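Local structure of type III Pentaketide Synthase (Neurospora crassa, 3EUO) at residues Thr104-Thr109 with Asp131-Val136; Lys165-Leu170 with Leu210-Gly215. The protein is a fungal type III polyketide synthase, named as a pentaketide synthase, that probably acts as an acyltransferase of the chalcone and stilbene synthase family. All blocks are in the same frame, centred on the assembly; numbering follows the deposited sequence.

Contact 1. Residues Thr104-Thr109 with Asp131-Val136; sequences THMVST and DRLEKV
Strands 105-109 and 134-136 run parallel, their axes 4.7 Å apart at closest and 10° from aligned, pairing His105 with Glu134, Met106 with Lys135 and Val107 with Val136. Met106 uses both its N and its O toward strand 134-136, flanking Lys135: N donates to Glu134 O (2.9 Å) and O accepts from Val136 N, while Ser108 N meets Val136 O almost along the C=O axis (2.8 Å). The first bond, Glu134 N to Thr104 O, is weak (3.4 Å), and a water donates to both Thr104 O and Glu134 OE2. His105 and Glu134 project together from one face, ring and carboxylate planes 28° apart. Thr104 OG1 and His105 ND1 share a hydrogen bond (2.7 Å) with OG1 in the ring plane, which helps fix the imidazole's rotation; Glu134 OE1 is held by Arg151 and Asn155 of the second subunit. Met106 points to the opposite face, where the Leu133 side chain, from the preceding loop, crosses it obliquely, CD2 4.0 Å from Met106 CB; CD1 lies against the His105 backbone. An alanine in place of Leu133 would remove both methyls and would probably loosen Met106. Helix 119-127 links the strands along the chain, making a beta-alpha-beta unit of the thiolase-like fold.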
# COMPACT_ATOMS: atom_id res chain seq x y z
N THR A 104 -16.69 -2.03 7.51
CA THR A 104 -16.47 -0.59 7.40
C THR A 104 -15.15 -0.21 6.74
O THR A 104 -15.04 0.84 6.11
CB THR A 104 -16.53 0.09 8.78
OG1 THR A 104 -15.51 -0.45 9.62
CG2 THR A 104 -17.90 -0.10 9.44
N HIS A 105 -14.13 -1.05 6.93
CA HIS A 105 -12.81 -0.82 6.36
C HIS A 105 -12.26 -2.17 5.90
O HIS A 105 -12.69 -3.23 6.38
CB HIS A 105 -11.79 -0.31 7.39
CG HIS A 105 -12.19 0.92 8.16
ND1 HIS A 105 -13.24 0.94 9.06
CD2 HIS A 105 -11.60 2.14 8.24
CE1 HIS A 105 -13.31 2.13 9.62
NE2 HIS A 105 -12.32 2.88 9.15
N MET A 106 -11.27 -2.12 5.02
CA MET A 106 -10.51 -3.29 4.60
C MET A 106 -9.04 -2.88 4.64
O MET A 106 -8.69 -1.82 4.12
CB MET A 106 -10.94 -3.72 3.19
CG MET A 106 -10.31 -5.00 2.66
SD MET A 106 -11.06 -5.42 1.05
CE MET A 106 -12.34 -6.55 1.51
N VAL A 107 -8.20 -3.67 5.30
CA VAL A 107 -6.74 -3.43 5.25
C VAL A 107 -6.10 -4.70 4.70
O VAL A 107 -6.14 -5.74 5.35
CB VAL A 107 -6.12 -3.09 6.63
CG1 VAL A 107 -4.62 -2.83 6.49
CG2 VAL A 107 -6.80 -1.88 7.25
N SER A 108 -5.53 -4.59 3.50
CA SER A 108 -5.00 -5.75 2.79
C SER A 108 -3.51 -5.60 2.56
O SER A 108 -2.99 -4.50 2.51
CB SER A 108 -5.69 -5.93 1.43
OG SER A 108 -7.10 -6.02 1.60
N THR A 109 -2.83 -6.73 2.39
CA THR A 109 -1.41 -6.69 2.08
C THR A 109 -1.04 -7.79 1.08
O THR A 109 -1.69 -8.83 1.02
CB THR A 109 -0.55 -6.76 3.37
OG1 THR A 109 0.82 -6.48 3.07
CG2 THR A 109 -0.68 -8.10 4.06
N ASP A 131 -20.01 -0.08 -1.51
CA ASP A 131 -19.37 0.82 -2.47
C ASP A 131 -18.67 1.98 -1.76
O ASP A 131 -17.89 2.71 -2.38
CB ASP A 131 -20.38 1.35 -3.49
CG ASP A 131 -21.36 2.33 -2.89
OD1 ASP A 131 -21.84 2.07 -1.77
OD2 ASP A 131 -21.66 3.35 -3.54
N ARG A 132 -18.93 2.14 -0.46
CA ARG A 132 -18.29 3.18 0.35
C ARG A 132 -17.23 2.64 1.34
O ARG A 132 -16.76 3.36 2.22
CB ARG A 132 -19.34 4.02 1.09
CG ARG A 132 -20.24 4.84 0.16
CD ARG A 132 -20.50 6.26 0.70
NE ARG A 132 -19.24 7.02 0.87
CZ ARG A 132 -18.62 7.21 2.03
NH1 ARG A 132 -19.12 6.74 3.17
NH2 ARG A 132 -17.49 7.90 2.06
N LEU A 133 -16.87 1.37 1.16
CA LEU A 133 -15.83 0.72 1.95
C LEU A 133 -14.54 1.53 1.89
O LEU A 133 -14.12 1.97 0.82
CB LEU A 133 -15.57 -0.68 1.39
CG LEU A 133 -14.50 -1.55 2.04
CD1 LEU A 133 -14.96 -1.96 3.43
CD2 LEU A 133 -14.31 -2.79 1.17
N GLU A 134 -13.91 1.74 3.05
CA GLU A 134 -12.62 2.41 3.08
C GLU A 134 -11.52 1.35 3.01
O GLU A 134 -11.39 0.51 3.91
CB GLU A 134 -12.47 3.28 4.33
CG GLU A 134 -13.47 4.43 4.43
CD GLU A 134 -13.15 5.39 5.56
OE1 GLU A 134 -12.09 6.05 5.52
OE2 GLU A 134 -13.98 5.48 6.50
N LYS A 135 -10.73 1.39 1.93
CA LYS A 135 -9.69 0.38 1.72
C LYS A 135 -8.29 0.95 1.88
O LYS A 135 -8.04 2.13 1.59
CB LYS A 135 -9.82 -0.30 0.35
CG LYS A 135 -11.16 -0.98 0.06
CD LYS A 135 -11.13 -1.67 -1.29
CE LYS A 135 -11.22 -0.61 -2.42
NZ LYS A 135 -11.04 -1.26 -3.73
N VAL A 136 -7.41 0.10 2.38
CA VAL A 136 -5.98 0.34 2.47
C VAL A 136 -5.29 -0.91 1.93
O VAL A 136 -5.45 -2.01 2.50
CB VAL A 136 -5.53 0.58 3.94
CG1 VAL A 136 -4.01 0.49 4.08
CG2 VAL A 136 -6.04 1.93 4.45
O HOH W 1 -15.73 3.46 6.80
O HOH W 2 -7.80 -3.36 1.26

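Contact 2. Residues Lys165-Leu170 with Leu210-Gly215; sequences KPARIL and LSNGIG
Leu210 pairs with Ile169 as an antiparallel hydrogen-bonded pair: Ile169 N donates to Leu210 O (2.8 Å) and Leu210 N to Ile169 O. Ser211 faces Arg168 in the last pair, a non-hydrogen-bonded one. Its OG, anti to the backbone N, lies over one face of the guanidinium at a poor angle for bonding to NH1; instead it accepts from Gly213 N in an ST turn and is hydrogen-bonded to Glu216. Asn212 leaves the strand with CG in the crowded position between backbone N and carbonyl carbon (chi1 74°), which turns its amide back toward residues 165-167. ND2 donates to Lys165 O (2.9 Å), in the plane of both groups, and OD1 takes Ala167 N from above its carbonyl plane (2.9 Å), so one side chain spans two backbone positions. OD1 also accepts from Ile214 N (3.2 Å), an Asx turn, while Asn212 N reaches Ala167 O. Gly213 carries the bend at positive phi. Ile214 crosses Pro166 at about a right angle, and its O is gripped end-on by Arg168 NH1 (3.0 Å) and NH2 (2.8 Å), the oxygen lying near the guanidinium plane. NH1 donates to Ala167 O as well, pinning the bent arginine chain. Overlapping ST and Asx turns thus end an antiparallel strand pair of the thiolase-like fold's sheet.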
# COMPACT_ATOMS: atom_id res chain seq x y z
N LYS A 165 -18.37 5.57 16.29
CA LYS A 165 -18.90 4.74 15.20
C LYS A 165 -18.41 3.30 15.28
O LYS A 165 -17.25 3.07 15.65
CB LYS A 165 -18.50 5.32 13.83
CG LYS A 165 -19.08 6.69 13.53
CD LYS A 165 -18.29 7.39 12.42
CE LYS A 165 -18.43 6.70 11.06
NZ LYS A 165 -19.82 6.81 10.50
N PRO A 166 -19.28 2.34 14.92
CA PRO A 166 -18.87 0.95 14.81
C PRO A 166 -17.81 0.78 13.73
O PRO A 166 -17.91 1.38 12.65
CB PRO A 166 -20.16 0.22 14.39
CG PRO A 166 -21.26 1.12 14.83
CD PRO A 166 -20.72 2.50 14.61
N ALA A 167 -16.78 0.01 14.03
CA ALA A 167 -15.79 -0.37 13.03
C ALA A 167 -15.68 -1.88 13.01
O ALA A 167 -15.54 -2.52 14.06
CB ALA A 167 -14.44 0.26 13.32
N ARG A 168 -15.76 -2.44 11.81
CA ARG A 168 -15.53 -3.86 11.58
C ARG A 168 -14.60 -3.93 10.38
O ARG A 168 -15.01 -3.61 9.25
CB ARG A 168 -16.85 -4.58 11.27
CG ARG A 168 -17.97 -4.33 12.29
CD ARG A 168 -17.72 -5.05 13.64
NE ARG A 168 -18.89 -4.87 14.52
CZ ARG A 168 -19.06 -3.86 15.37
NH1 ARG A 168 -18.13 -2.92 15.50
NH2 ARG A 168 -20.16 -3.80 16.10
N ILE A 169 -13.36 -4.35 10.62
CA ILE A 169 -12.35 -4.26 9.57
C ILE A 169 -11.90 -5.63 9.08
O ILE A 169 -11.44 -6.46 9.86
CB ILE A 169 -11.12 -3.43 10.03
CG1 ILE A 169 -11.60 -2.05 10.53
CG2 ILE A 169 -10.09 -3.33 8.89
CD1 ILE A 169 -10.50 -1.00 10.71
N LEU A 170 -12.04 -5.86 7.77
CA LEU A 170 -11.49 -7.05 7.15
C LEU A 170 -9.99 -6.83 6.97
O LEU A 170 -9.58 -5.96 6.19
CB LEU A 170 -12.16 -7.34 5.80
CG LEU A 170 -11.61 -8.53 4.99
CD1 LEU A 170 -11.61 -9.83 5.80
CD2 LEU A 170 -12.39 -8.72 3.71
N LEU A 210 -11.21 -7.46 12.63
CA LEU A 210 -10.93 -6.66 13.83
C LEU A 210 -12.09 -5.71 14.06
O LEU A 210 -12.42 -4.89 13.19
CB LEU A 210 -9.62 -5.88 13.71
CG LEU A 210 -9.11 -5.23 15.01
CD1 LEU A 210 -8.67 -6.30 16.04
CD2 LEU A 210 -7.96 -4.27 14.72
N SER A 211 -12.70 -5.81 15.24
CA SER A 211 -13.82 -4.95 15.62
C SER A 211 -13.40 -3.98 16.72
O SER A 211 -12.56 -4.32 17.56
CB SER A 211 -14.98 -5.82 16.13
OG SER A 211 -16.04 -5.00 16.60
N ASN A 212 -14.02 -2.80 16.73
CA ASN A 212 -13.82 -1.85 17.83
C ASN A 212 -14.90 -1.94 18.92
O ASN A 212 -14.96 -1.09 19.81
CB ASN A 212 -13.71 -0.41 17.32
CG ASN A 212 -15.04 0.17 16.88
OD1 ASN A 212 -16.04 -0.56 16.76
ND2 ASN A 212 -15.07 1.48 16.63
N GLY A 213 -15.75 -2.96 18.83
CA GLY A 213 -16.73 -3.25 19.88
C GLY A 213 -17.93 -2.31 19.96
O GLY A 213 -18.91 -2.61 20.67
N ILE A 214 -17.87 -1.18 19.26
CA ILE A 214 -19.00 -0.25 19.25
C ILE A 214 -20.11 -0.85 18.39
O ILE A 214 -19.87 -1.31 17.27
CB ILE A 214 -18.61 1.17 18.75
CG1 ILE A 214 -17.57 1.78 19.69
CG2 ILE A 214 -19.84 2.09 18.65
CD1 ILE A 214 -17.03 3.11 19.21
N GLY A 215 -21.32 -0.87 18.94
CA GLY A 215 -22.46 -1.46 18.25
C GLY A 215 -22.57 -2.96 18.41
O GLY A 215 -23.43 -3.59 17.80

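In the fold
Contacts 1 and 2 belong to one mixed sheet and are separated by a single seam, 105-109 against 168-175; their centres are about 13 Å apart. That seam is parallel: Val107 N lies 2.8 Å from Leu170 O and Thr104 N 2.9 Å from Arg168 O, both probable hydrogen bonds. Thr104 OG1 is also bonded to Arg168 N. Helix 145-162 backs the face carrying His105, Val107 and Ile169, with Leu156 touching all three. Contact 1 reaches the second subunit, whereas contact 2 touches no other chain of the assembly. Cys143, seen as 3-sulfinoalanine, falls between strand 134-138 and that helix, consistent with the place of the nucleophilic cysteine in chalcone synthases.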